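Local coordinates for protein retinol dehydratase (Spodoptera frugiperda, PDB 1X8K) that probably dehydrates retinol to anhydroretinol on a sulfotransferase-family fold, and binds calcium, at residues I104-F109 against T163-S168; A198-L203 against G302-G307; K286-G291 against H309-G314. The protein carries 2 engineered substitutions. All blocks are in the same frame, centred on the assembly; numbering follows the deposited sequence.

Contact 1: I104-F109 against T163-S168; sequences IYLDGF and THLPLS. With ANR (anhydroretinol), chain E.
Asp107 takes the main-chain amide of His164 and the hydroxyl of Thr163 on one carboxylate oxygen, at the edge of the parallel sheet of this P-loop sulfotransferase fold, where strands 104-105 and 160-163 run side by side and give way to loops. His164 N donates to Asp107 OD1 over 3.1 Å, nearly straight at 164°. The amide comes in on the syn side, though 33° out of the carboxylate plane, and its bond to OD2 is weak. Thr163 OG1 adds a second bond to Asp107 OD1, 3.2 Å long, from well above the plane but on the same face as the amide. Next to these bonds, Leu165 CG packs on Asp107 CB at 3.7 Å. The two leucines cross at about a right angle, Leu106 CD2 meeting Leu165 CD1 at 3.8 Å, and Ile56 of helix 53-57 lies against both.

A second shell sets these groups. Thr163 OG1 also accepts from Leu165 N, an ST turn that helps orient the hydroxyl. His164 is held by its other polar atoms, ND1 bonding to Ser70 O and the carbonyl O receiving His230 NE2.

With CG anti to the backbone N (chi1 -174°), Tyr105 carries its ring toward His164, and its OH arrives in the plane of the imidazole at the edge, 3.1 Å from His164 CD2. Its ring is backed by Gly108, whose CA sits 3.4 Å above the plane, over the centre; Lys162 makes a cation-pi contact with the same ring. Tyr105 and His164 border the polyene tail of anhydroretinol, the end that carries the hydroxyl in retinol: His164 NE2 lies 3.2 Å from ligand atom C15, and Tyr105 OH 3.9 Å from that carbon.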
loop_
_atom_site.group_PDB
_atom_site.type_symbol
_atom_site.label_atom_id
_atom_site.label_comp_id
_atom_site.label_asym_id
_atom_site.label_seq_id
_atom_site.Cartn_x
_atom_site.Cartn_y
_atom_site.Cartn_z
ATOM N N ILE A 104 27.228 -23.179 8.277
ATOM C CA ILE A 104 25.861 -23.490 7.927
ATOM C C ILE A 104 24.995 -22.274 8.224
ATOM O O ILE A 104 25.135 -21.637 9.282
ATOM C CB ILE A 104 25.361 -24.735 8.652
ATOM C CG1 ILE A 104 26.007 -25.971 8.016
ATOM C CG2 ILE A 104 23.850 -24.837 8.526
ATOM C CD1 ILE A 104 26.186 -27.133 8.939
ATOM N N TYR A 105 24.129 -21.929 7.270
ATOM C CA TYR A 105 23.199 -20.824 7.431
ATOM C C TYR A 105 21.874 -21.409 7.924
ATOM O O TYR A 105 20.947 -21.685 7.147
ATOM C CB TYR A 105 23.069 -20.071 6.106
ATOM C CG TYR A 105 22.249 -18.796 6.119
ATOM C CD1 TYR A 105 22.173 -18.013 4.988
ATOM C CD2 TYR A 105 21.538 -18.379 7.248
ATOM C CE1 TYR A 105 21.414 -16.849 4.965
ATOM C CE2 TYR A 105 20.775 -17.221 7.235
ATOM C CZ TYR A 105 20.722 -16.464 6.090
ATOM O OH TYR A 105 19.984 -15.310 6.043
ATOM N N LEU A 106 21.806 -21.596 9.235
ATOM C CA LEU A 106 20.657 -22.196 9.911
ATOM C C LEU A 106 19.281 -21.852 9.351
ATOM O O LEU A 106 18.491 -22.764 9.114
ATOM C CB LEU A 106 20.710 -21.915 11.424
ATOM C CG LEU A 106 19.630 -22.504 12.350
ATOM C CD1 LEU A 106 19.495 -24.016 12.257
ATOM C CD2 LEU A 106 19.969 -22.105 13.748
ATOM N N ASP A 107 19.006 -20.559 9.156
ATOM C CA ASP A 107 17.667 -20.082 8.758
ATOM C C ASP A 107 17.615 -19.514 7.349
ATOM O O ASP A 107 16.639 -18.837 6.977
ATOM C CB ASP A 107 17.165 -19.002 9.719
ATOM C CG ASP A 107 18.079 -17.787 9.759
ATOM O OD1 ASP A 107 19.301 -18.001 9.907
ATOM O OD2 ASP A 107 17.682 -16.602 9.649
ATOM N N GLY A 108 18.673 -19.763 6.579
ATOM C CA GLY A 108 18.720 -19.354 5.183
ATOM C C GLY A 108 17.668 -20.067 4.336
ATOM O O GLY A 108 17.151 -19.512 3.375
ATOM N N PHE A 109 17.332 -21.287 4.712
ATOM C CA PHE A 109 16.389 -22.069 3.949
ATOM C C PHE A 109 15.028 -21.389 3.798
ATOM O O PHE A 109 14.331 -21.608 2.794
ATOM C CB PHE A 109 16.199 -23.444 4.608
ATOM C CG PHE A 109 15.390 -23.407 5.887
ATOM C CD1 PHE A 109 14.012 -23.613 5.866
ATOM C CD2 PHE A 109 16.013 -23.165 7.109
ATOM C CE1 PHE A 109 13.265 -23.573 7.036
ATOM C CE2 PHE A 109 15.274 -23.128 8.297
ATOM C CZ PHE A 109 13.897 -23.334 8.256
ATOM N N THR A 163 23.415 -17.505 11.573
ATOM C CA THR A 163 21.973 -17.394 11.783
ATOM C C THR A 163 21.546 -15.970 12.067
ATOM O O THR A 163 22.271 -15.216 12.727
ATOM C CB THR A 163 21.482 -18.319 12.932
ATOM O OG1 THR A 163 20.045 -18.319 12.965
ATOM C CG2 THR A 163 21.864 -17.753 14.296
ATOM N N HIS A 164 20.356 -15.622 11.584
ATOM C CA HIS A 164 19.738 -14.335 11.852
ATOM C C HIS A 164 18.522 -14.546 12.777
ATOM O O HIS A 164 17.690 -13.649 12.965
ATOM C CB HIS A 164 19.369 -13.668 10.532
ATOM C CG HIS A 164 20.558 -13.245 9.711
ATOM N ND1 HIS A 164 21.537 -12.387 10.180
ATOM C CD2 HIS A 164 20.925 -13.563 8.445
ATOM C CE1 HIS A 164 22.442 -12.194 9.241
ATOM N NE2 HIS A 164 22.095 -12.894 8.178
ATOM N N LEU A 165 18.456 -15.739 13.376
ATOM C CA LEU A 165 17.417 -16.106 14.350
ATOM C C LEU A 165 17.581 -15.479 15.745
ATOM O O LEU A 165 18.690 -15.395 16.292
ATOM C CB LEU A 165 17.310 -17.643 14.495
ATOM C CG LEU A 165 16.766 -18.476 13.320
ATOM C CD1 LEU A 165 16.901 -19.949 13.627
ATOM C CD2 LEU A 165 15.319 -18.128 12.952
ATOM N N PRO A 166 16.461 -15.042 16.322
ATOM C CA PRO A 166 16.427 -14.588 17.718
ATOM C C PRO A 166 16.757 -15.755 18.626
ATOM O O PRO A 166 16.576 -16.900 18.196
ATOM C CB PRO A 166 14.963 -14.199 17.919
ATOM C CG PRO A 166 14.433 -13.976 16.570
ATOM C CD PRO A 166 15.147 -14.923 15.671
ATOM N N LEU A 167 17.223 -15.499 19.848
ATOM C CA LEU A 167 17.504 -16.607 20.768
ATOM C C LEU A 167 16.224 -17.350 21.155
ATOM O O LEU A 167 16.275 -18.553 21.399
ATOM C CB LEU A 167 18.280 -16.172 22.026
ATOM C CG LEU A 167 19.464 -15.191 21.943
ATOM C CD1 LEU A 167 19.754 -14.503 23.291
ATOM C CD2 LEU A 167 20.733 -15.864 21.414
ATOM N N SER A 168 15.082 -16.664 21.192
ATOM C CA SER A 168 13.855 -17.329 21.647
ATOM C C SER A 168 13.235 -18.295 20.619
ATOM O O SER A 168 12.226 -18.949 20.901
ATOM C CB SER A 168 12.817 -16.330 22.149
ATOM O OG SER A 168 12.637 -15.272 21.233
HETATM C C15 ANR E . 22.552 -12.478 5.052
HETATM C C14 ANR E . 22.011 -12.675 3.809
HETATM C C13 ANR E . 22.325 -13.514 2.734
HETATM C C20 ANR E . 23.717 -14.195 2.551
HETATM C C12 ANR E . 21.335 -13.751 1.786
HETATM C C11 ANR E . 21.334 -14.534 0.636
HETATM C C10 ANR E . 20.451 -15.570 0.448
HETATM C C9 ANR E . 20.202 -16.509 -0.529
HETATM C C19 ANR E . 21.001 -17.848 -0.595
HETATM C C8 ANR E . 19.196 -16.217 -1.431
HETATM C C7 ANR E . 18.730 -16.988 -2.453
HETATM C C6 ANR E . 17.694 -17.118 -3.407
HETATM C C1 ANR E . 16.423 -16.116 -3.757
HETATM C C17 ANR E . 16.901 -14.723 -4.281
HETATM C C18 ANR E . 15.355 -16.014 -2.654
HETATM C C2 ANR E . 15.427 -16.510 -4.900
HETATM C C3 ANR E . 15.699 -17.820 -5.647
HETATM C C4 ANR E . 16.936 -18.583 -5.153
HETATM C C5 ANR E . 17.822 -18.280 -4.162
HETATM C C16 ANR E . 18.923 -19.378 -4.041
#

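Contact 2: A198-L203 against G302-G307; sequences ARLLYL and GILADG. With ANR (anhydroretinol), chain E.
Tyr202 turns its ring onto Ala305 with CG anti to its own carbonyl carbon (chi1 -63°), while Leu200, with CG on the far side from its N (chi1 -178°), sends CD1 toward Leu304. The methyl of Ala305 lies over one face of the phenol as a CH-pi contact, CB standing 4.0 Å from the ring centroid of Tyr202. At the ring's edge, near its plane, is the carbonyl O of Ile303. The same methyl also rests on Arg199 O, so it touches both helix backbone and ring. Between the backbones, Ala305 N donates to Leu200 O at 2.9 Å, and Leu304 CA makes a C-H...O contact with that oxygen. Leu304 lies alongside two leucines, its CD1 3.8 Å from Leu200 CD1 and its CD2 3.9 Å from Leu201 CD2. Leu201 in turn reaches the polyene, with CD1 3.7 Å from C11 of anhydroretinol. A serine in place of Tyr202 has no ring for the Ala305 methyl to lie on, and this would probably open a gap between the helix end and the 302-307 loop. Helix 187-201 closes here in a Schellman motif, Leu203 N bonding to Ala198 O and Tyr202 N to Arg199 O, with Tyr202 at positive phi as C-prime residue, and this capped end forms part of the retinoid pocket wall.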
loop_
_atom_site.group_PDB
_atom_site.type_symbol
_atom_site.label_atom_id
_atom_site.label_comp_id
_atom_site.label_asym_id
_atom_site.label_seq_id
_atom_site.Cartn_x
_atom_site.Cartn_y
_atom_site.Cartn_z
ATOM N N ALA A 198 18.009 -6.300 -0.166
ATOM C CA ALA A 198 16.715 -6.665 -0.726
ATOM C C ALA A 198 16.743 -6.389 -2.216
ATOM O O ALA A 198 16.245 -7.180 -3.005
ATOM C CB ALA A 198 15.602 -5.870 -0.061
ATOM N N ARG A 199 17.340 -5.265 -2.594
ATOM C CA ARG A 199 17.496 -4.912 -3.994
ATOM C C ARG A 199 18.398 -5.929 -4.720
ATOM O O ARG A 199 18.112 -6.354 -5.849
ATOM C CB ARG A 199 18.058 -3.496 -4.097
ATOM C CG ARG A 199 17.004 -2.392 -4.058
ATOM C CD ARG A 199 16.809 -1.720 -5.413
ATOM N NE ARG A 199 16.123 -0.421 -5.342
ATOM C CZ ARG A 199 14.799 -0.253 -5.276
ATOM N NH1 ARG A 199 13.969 -1.294 -5.248
ATOM N NH2 ARG A 199 14.305 0.971 -5.221
ATOM N N LEU A 200 19.464 -6.330 -4.028
ATOM C CA LEU A 200 20.433 -7.301 -4.510
ATOM C C LEU A 200 19.804 -8.582 -5.008
ATOM O O LEU A 200 20.067 -9.008 -6.136
ATOM C CB LEU A 200 21.425 -7.625 -3.397
ATOM C CG LEU A 200 22.578 -8.587 -3.660
ATOM C CD1 LEU A 200 23.370 -8.259 -4.902
ATOM C CD2 LEU A 200 23.492 -8.552 -2.477
ATOM N N LEU A 201 18.988 -9.194 -4.156
ATOM C CA LEU A 201 18.401 -10.505 -4.429
ATOM C C LEU A 201 17.054 -10.413 -5.173
ATOM O O LEU A 201 16.490 -11.420 -5.579
ATOM C CB LEU A 201 18.264 -11.304 -3.121
ATOM C CG LEU A 201 19.556 -11.497 -2.309
ATOM C CD1 LEU A 201 19.309 -11.802 -0.842
ATOM C CD2 LEU A 201 20.453 -12.576 -2.940
ATOM N N TYR A 202 16.565 -9.196 -5.370
ATOM C CA TYR A 202 15.280 -8.934 -6.019
ATOM C C TYR A 202 14.114 -9.237 -5.091
ATOM O O TYR A 202 13.081 -9.747 -5.515
ATOM C CB TYR A 202 15.129 -9.724 -7.313
ATOM C CG TYR A 202 16.111 -9.409 -8.413
ATOM C CD1 TYR A 202 17.189 -10.249 -8.664
ATOM C CD2 TYR A 202 15.924 -8.310 -9.249
ATOM C CE1 TYR A 202 18.070 -9.997 -9.705
ATOM C CE2 TYR A 202 16.797 -8.046 -10.300
ATOM C CZ TYR A 202 17.871 -8.896 -10.525
ATOM O OH TYR A 202 18.756 -8.645 -11.563
ATOM N N LEU A 203 14.289 -8.919 -3.818
ATOM C CA LEU A 203 13.258 -9.165 -2.816
ATOM C C LEU A 203 12.227 -8.046 -2.809
ATOM O O LEU A 203 11.088 -8.250 -2.370
ATOM C CB LEU A 203 13.877 -9.320 -1.427
ATOM C CG LEU A 203 15.030 -10.308 -1.272
ATOM C CD1 LEU A 203 15.472 -10.408 0.178
ATOM C CD2 LEU A 203 14.637 -11.690 -1.807
ATOM N N GLY A 302 23.311 -15.621 -12.202
ATOM C CA GLY A 302 22.398 -14.671 -12.815
ATOM C C GLY A 302 21.357 -14.153 -11.844
ATOM O O GLY A 302 20.359 -13.574 -12.261
ATOM N N ILE A 303 21.577 -14.341 -10.547
ATOM C CA ILE A 303 20.547 -14.007 -9.578
ATOM C C ILE A 303 20.827 -12.781 -8.722
ATOM O O ILE A 303 20.135 -12.542 -7.730
ATOM C CB ILE A 303 20.197 -15.218 -8.686
ATOM C CG1 ILE A 303 21.403 -15.670 -7.869
ATOM C CG2 ILE A 303 19.609 -16.337 -9.515
ATOM C CD1 ILE A 303 21.009 -16.392 -6.604
ATOM N N LEU A 304 21.820 -11.994 -9.108
ATOM C CA LEU A 304 22.127 -10.773 -8.369
ATOM C C LEU A 304 21.897 -9.570 -9.260
ATOM O O LEU A 304 22.241 -9.605 -10.450
ATOM C CB LEU A 304 23.577 -10.791 -7.892
ATOM C CG LEU A 304 24.048 -11.815 -6.848
ATOM C CD1 LEU A 304 25.300 -11.289 -6.181
ATOM C CD2 LEU A 304 23.001 -12.180 -5.809
ATOM N N ALA A 305 21.317 -8.507 -8.701
ATOM C CA ALA A 305 20.995 -7.324 -9.506
ATOM C C ALA A 305 22.228 -6.470 -9.810
ATOM O O ALA A 305 23.139 -6.360 -8.970
ATOM C CB ALA A 305 19.933 -6.501 -8.828
ATOM N N ASP A 306 22.260 -5.896 -11.020
ATOM C CA ASP A 306 23.216 -4.841 -11.377
ATOM C C ASP A 306 23.156 -3.715 -10.326
ATOM O O ASP A 306 22.086 -3.393 -9.815
ATOM C CB ASP A 306 22.858 -4.184 -12.729
ATOM C CG ASP A 306 22.726 -5.160 -13.891
ATOM O OD1 ASP A 306 23.320 -6.264 -13.873
ATOM O OD2 ASP A 306 22.056 -4.859 -14.903
ATOM N N GLY A 307 24.284 -3.080 -10.038
ATOM C CA GLY A 307 24.300 -2.025 -9.040
ATOM C C GLY A 307 24.693 -2.584 -7.682
ATOM O O GLY A 307 25.718 -2.195 -7.108
HETATM C C15 ANR E . 22.552 -12.478 5.052
HETATM C C14 ANR E . 22.011 -12.675 3.809
HETATM C C13 ANR E . 22.325 -13.514 2.734
HETATM C C20 ANR E . 23.717 -14.195 2.551
HETATM C C12 ANR E . 21.335 -13.751 1.786
HETATM C C11 ANR E . 21.334 -14.534 0.636
HETATM C C10 ANR E . 20.451 -15.570 0.448
HETATM C C9 ANR E . 20.202 -16.509 -0.529
HETATM C C19 ANR E . 21.001 -17.848 -0.595
HETATM C C8 ANR E . 19.196 -16.217 -1.431
HETATM C C7 ANR E . 18.730 -16.988 -2.453
HETATM C C6 ANR E . 17.694 -17.118 -3.407
HETATM C C1 ANR E . 16.423 -16.116 -3.757
HETATM C C17 ANR E . 16.901 -14.723 -4.281
HETATM C C18 ANR E . 15.355 -16.014 -2.654
HETATM C C2 ANR E . 15.427 -16.510 -4.900
HETATM C C3 ANR E . 15.699 -17.820 -5.647
HETATM C C4 ANR E . 16.936 -18.583 -5.153
HETATM C C5 ANR E . 17.822 -18.280 -4.162
HETATM C C16 ANR E . 18.923 -19.378 -4.041
#

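Contact 3: K286-G291 against H309-G314; sequences KFKNNG and HFIRKG. With A3P (adenosine-3'-5'-diphosphate), chain H; ANR (anhydroretinol), chain E.
Lys288 and Ile311 bring the end of helix 284-288 against the loop that opens the RKGxxGxW signature of sulfotransferases, which in this family binds the 3'-phosphate of the nucleotide. The two side chains slide past each other in opposite directions, Lys288 CG lying 3.4 Å from Ile311 CG2. Lys288 then runs on extended and bends only at its last torsion (chi4 -63°), which carries NZ round to Ile311 O for a hydrogen bond of 3.0 Å. The ammonium lies nearly along the C=O axis, the angle at the oxygen being 166°. It also stands over one face of the His309 imidazole, offset toward the rim, and that ring is held by its ND1 bond to Glu296 of the same chain.

The other branch of Ile311 turns to the nucleotide. Its CD1 meets Phe287 CD2 at 4.0 Å, and its CG1 lies 3.7 Å from C8 of adenosine-3'-5'-diphosphate. Phe287 approaches the adenine obliquely, with CD2 3.2 Å from N7 and close to the exocyclic N6. Isoleucine and phenylalanine thus give the base an apolar border, while Thr77 and Glu81 of helix 76-87 touch the Phe287 side chain from outside the contact. One residue before Ile311, Phe310 CE1 lies 3.5 Å from C20 of anhydroretinol.

The three residues after Ile311 close on the sugar and its 3'-phosphate. Arg312 N bonds to the ribose O2', and Lys313 N to phosphate oxygen O2P. Gly314, at positive phi, donates its N to that same O2P over 2.7 Å. The side chain of Arg312 bends at chi3 to present NE, and O3P sits in the guanidinium plane at its edge, with the Arg312 NE to O3P bond 2.8 Å long and nearly straight at 172°.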
loop_
_atom_site.group_PDB
_atom_site.type_symbol
_atom_site.label_atom_id
_atom_site.label_comp_id
_atom_site.label_asym_id
_atom_site.label_seq_id
_atom_site.Cartn_x
_atom_site.Cartn_y
_atom_site.Cartn_z
ATOM N N LYS A 286 39.957 -4.962 0.297
ATOM C CA LYS A 286 40.523 -6.290 0.141
ATOM C C LYS A 286 39.374 -7.320 0.254
ATOM O O LYS A 286 39.041 -7.994 -0.721
ATOM C CB LYS A 286 41.641 -6.515 1.181
ATOM C CG LYS A 286 42.635 -7.611 0.820
ATOM C CD LYS A 286 44.059 -7.319 1.343
ATOM C CE LYS A 286 45.084 -8.383 0.863
ATOM N NZ LYS A 286 44.493 -9.772 0.819
ATOM N N PHE A 287 38.750 -7.385 1.428
ATOM C CA PHE A 287 37.601 -8.244 1.688
ATOM C C PHE A 287 36.535 -8.239 0.570
ATOM O O PHE A 287 36.147 -9.298 0.069
ATOM C CB PHE A 287 36.974 -7.822 3.008
ATOM C CG PHE A 287 36.260 -8.922 3.729
ATOM C CD1 PHE A 287 36.948 -10.036 4.189
ATOM C CD2 PHE A 287 34.899 -8.828 3.981
ATOM C CE1 PHE A 287 36.284 -11.032 4.874
ATOM C CE2 PHE A 287 34.235 -9.824 4.654
ATOM C CZ PHE A 287 34.928 -10.930 5.096
ATOM N N LYS A 288 36.081 -7.041 0.193
ATOM C CA LYS A 288 35.121 -6.796 -0.899
ATOM C C LYS A 288 35.447 -7.474 -2.240
ATOM O O LYS A 288 34.542 -7.806 -2.999
ATOM C CB LYS A 288 35.003 -5.279 -1.130
ATOM C CG LYS A 288 33.747 -4.839 -1.883
ATOM C CD LYS A 288 33.935 -3.475 -2.522
ATOM C CE LYS A 288 32.597 -2.824 -2.785
ATOM N NZ LYS A 288 31.841 -3.633 -3.759
ATOM N N ASN A 289 36.735 -7.623 -2.533
ATOM C CA ASN A 289 37.200 -8.294 -3.742
ATOM C C ASN A 289 37.747 -9.668 -3.403
ATOM O O ASN A 289 38.656 -10.176 -4.082
ATOM C CB ASN A 289 38.301 -7.482 -4.428
ATOM C CG ASN A 289 37.763 -6.273 -5.130
ATOM O OD1 ASN A 289 37.066 -6.391 -6.137
ATOM N ND2 ASN A 289 38.066 -5.090 -4.596
ATOM N N ASN A 290 37.221 -10.238 -2.321
ATOM C CA ASN A 290 37.563 -11.588 -1.904
ATOM C C ASN A 290 36.472 -12.526 -2.408
ATOM O O ASN A 290 35.319 -12.464 -1.960
ATOM C CB ASN A 290 37.680 -11.639 -0.382
ATOM C CG ASN A 290 38.225 -12.956 0.134
ATOM O OD1 ASN A 290 38.138 -13.983 -0.524
ATOM N ND2 ASN A 290 38.793 -12.927 1.335
ATOM N N GLY A 291 36.828 -13.382 -3.355
ATOM C CA GLY A 291 35.871 -14.334 -3.891
ATOM C C GLY A 291 35.213 -15.270 -2.880
ATOM O O GLY A 291 34.082 -15.706 -3.062
ATOM N N HIS A 309 25.714 -5.197 -4.452
ATOM C CA HIS A 309 26.829 -6.045 -4.071
ATOM C C HIS A 309 26.588 -6.514 -2.637
ATOM O O HIS A 309 26.014 -5.781 -1.843
ATOM C CB HIS A 309 28.151 -5.265 -4.151
ATOM C CG HIS A 309 28.532 -4.863 -5.541
ATOM N ND1 HIS A 309 29.216 -5.699 -6.400
ATOM C CD2 HIS A 309 28.292 -3.726 -6.239
ATOM C CE1 HIS A 309 29.397 -5.088 -7.561
ATOM N NE2 HIS A 309 28.844 -3.890 -7.490
ATOM N N PHE A 310 27.023 -7.724 -2.294
ATOM C CA PHE A 310 26.862 -8.215 -0.922
ATOM C C PHE A 310 27.702 -7.406 0.077
ATOM O O PHE A 310 27.262 -7.156 1.202
ATOM C CB PHE A 310 27.176 -9.709 -0.812
ATOM C CG PHE A 310 26.780 -10.307 0.513
ATOM C CD1 PHE A 310 25.419 -10.447 0.867
ATOM C CD2 PHE A 310 27.752 -10.732 1.428
ATOM C CE1 PHE A 310 25.034 -11.007 2.113
ATOM C CE2 PHE A 310 27.373 -11.286 2.671
ATOM C CZ PHE A 310 26.010 -11.416 3.016
ATOM N N ILE A 311 28.906 -7.015 -0.344
ATOM C CA ILE A 311 29.788 -6.152 0.431
ATOM C C ILE A 311 29.794 -4.808 -0.285
ATOM O O ILE A 311 30.360 -4.668 -1.377
ATOM C CB ILE A 311 31.212 -6.759 0.530
ATOM C CG1 ILE A 311 31.237 -7.917 1.530
ATOM C CG2 ILE A 311 32.185 -5.756 1.028
ATOM C CD1 ILE A 311 32.075 -9.097 1.096
ATOM N N ARG A 312 29.170 -3.822 0.356
ATOM C CA ARG A 312 28.778 -2.559 -0.269
ATOM C C ARG A 312 29.742 -1.389 0.013
ATOM O O ARG A 312 30.780 -1.256 -0.646
ATOM C CB ARG A 312 27.384 -2.225 0.234
ATOM C CG ARG A 312 26.466 -1.574 -0.733
ATOM C CD ARG A 312 25.076 -1.425 -0.154
ATOM N NE ARG A 312 25.104 -0.696 1.115
ATOM C CZ ARG A 312 24.918 0.613 1.238
ATOM N NH1 ARG A 312 24.664 1.373 0.171
ATOM N NH2 ARG A 312 24.980 1.164 2.436
ATOM N N LYS A 313 29.393 -0.541 0.983
ATOM C CA LYS A 313 30.205 0.635 1.306
ATOM C C LYS A 313 31.069 0.493 2.557
ATOM O O LYS A 313 32.170 1.031 2.595
ATOM C CB LYS A 313 29.336 1.879 1.424
ATOM C CG LYS A 313 29.330 2.718 0.164
ATOM C CD LYS A 313 29.573 4.187 0.480
ATOM C CE LYS A 313 29.788 4.972 -0.826
ATOM N NZ LYS A 313 30.654 6.172 -0.605
ATOM N N GLY A 314 30.570 -0.230 3.563
ATOM C CA GLY A 314 31.315 -0.538 4.770
ATOM C C GLY A 314 31.622 0.634 5.675
ATOM O O GLY A 314 32.663 0.643 6.344
HETATM P P1 A3P H . 26.865 -1.844 4.189
HETATM O O1P A3P H . 26.417 -0.846 5.234
HETATM O O2P A3P H . 28.120 -1.423 3.455
HETATM O O3P A3P H . 25.727 -2.292 3.308
HETATM P P2 A3P H . 26.287 -8.680 7.217
HETATM O O4P A3P H . 25.219 -8.680 6.144
HETATM O O5P A3P H . 27.467 -9.575 6.920
HETATM O O6P A3P H . 25.759 -8.836 8.631
HETATM O "O5'" A3P H . 26.891 -7.177 7.132
HETATM C "C5'" A3P H . 26.952 -6.509 5.882
HETATM C "C4'" A3P H . 27.470 -5.090 6.043
HETATM O "O4'" A3P H . 28.806 -5.161 6.529
HETATM C "C3'" A3P H . 27.504 -4.462 4.668
HETATM O "O3'" A3P H . 27.249 -3.117 5.088
HETATM C "C2'" A3P H . 28.948 -4.424 4.243
HETATM O "O2'" A3P H . 29.350 -3.424 3.312
HETATM C "C1'" A3P H . 29.720 -4.647 5.539
HETATM N N9 A3P H . 31.036 -5.288 5.462
HETATM C C8 A3P H . 31.336 -6.484 4.924
HETATM N N7 A3P H . 32.665 -6.757 5.058
HETATM C C5 A3P H . 33.197 -5.697 5.705
HETATM C C6 A3P H . 34.469 -5.333 6.158
HETATM N N6 A3P H . 35.497 -6.183 5.928
HETATM N N1 A3P H . 34.649 -4.149 6.813
HETATM C C2 A3P H . 33.617 -3.290 7.044
HETATM N N3 A3P H . 32.353 -3.570 6.634
HETATM C C4 A3P H . 32.163 -4.822 5.945
HETATM C C15 ANR E . 22.552 -12.478 5.052
HETATM C C14 ANR E . 22.011 -12.675 3.809
HETATM C C13 ANR E . 22.325 -13.514 2.734
HETATM C C20 ANR E . 23.717 -14.195 2.551
HETATM C C12 ANR E . 21.335 -13.751 1.786
HETATM C C11 ANR E . 21.334 -14.534 0.636
HETATM C C10 ANR E . 20.451 -15.570 0.448
HETATM C C9 ANR E . 20.202 -16.509 -0.529
HETATM C C19 ANR E . 21.001 -17.848 -0.595
HETATM C C8 ANR E . 19.196 -16.217 -1.431
HETATM C C7 ANR E . 18.730 -16.988 -2.453
HETATM C C6 ANR E . 17.694 -17.118 -3.407
HETATM C C1 ANR E . 16.423 -16.116 -3.757
HETATM C C17 ANR E . 16.901 -14.723 -4.281
HETATM C C18 ANR E . 15.355 -16.014 -2.654
HETATM C C2 ANR E . 15.427 -16.510 -4.900
HETATM C C3 ANR E . 15.699 -17.820 -5.647
HETATM C C4 ANR E . 16.936 -18.583 -5.153
HETATM C C5 ANR E . 17.822 -18.280 -4.162
HETATM C C16 ANR E . 18.923 -19.378 -4.041
#

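Overall arrangement
Contact 1 is the buried one, its centre about 8 Å from the centre of the chain, and joins two neighbouring strand ends of the parallel sheet through a carboxylate. The centres of contacts 2 and 3 lie about 16 Å from it; both contacts are partly buried, and each sets a helix end against the long loop between helices 297-301 and 325-339. Their segments alternate along the chain and touch, with Leu200 CD2 packing on Phe310 N at 3.6 Å. Contact 2 relies on leucines, an aromatic face and one backbone bond, whereas contact 3 adds a lysine and phosphate-binding amides. All three border anhydroretinol, contacts 1 and 3 near its tail, and contact 3 alone holds the nucleotide.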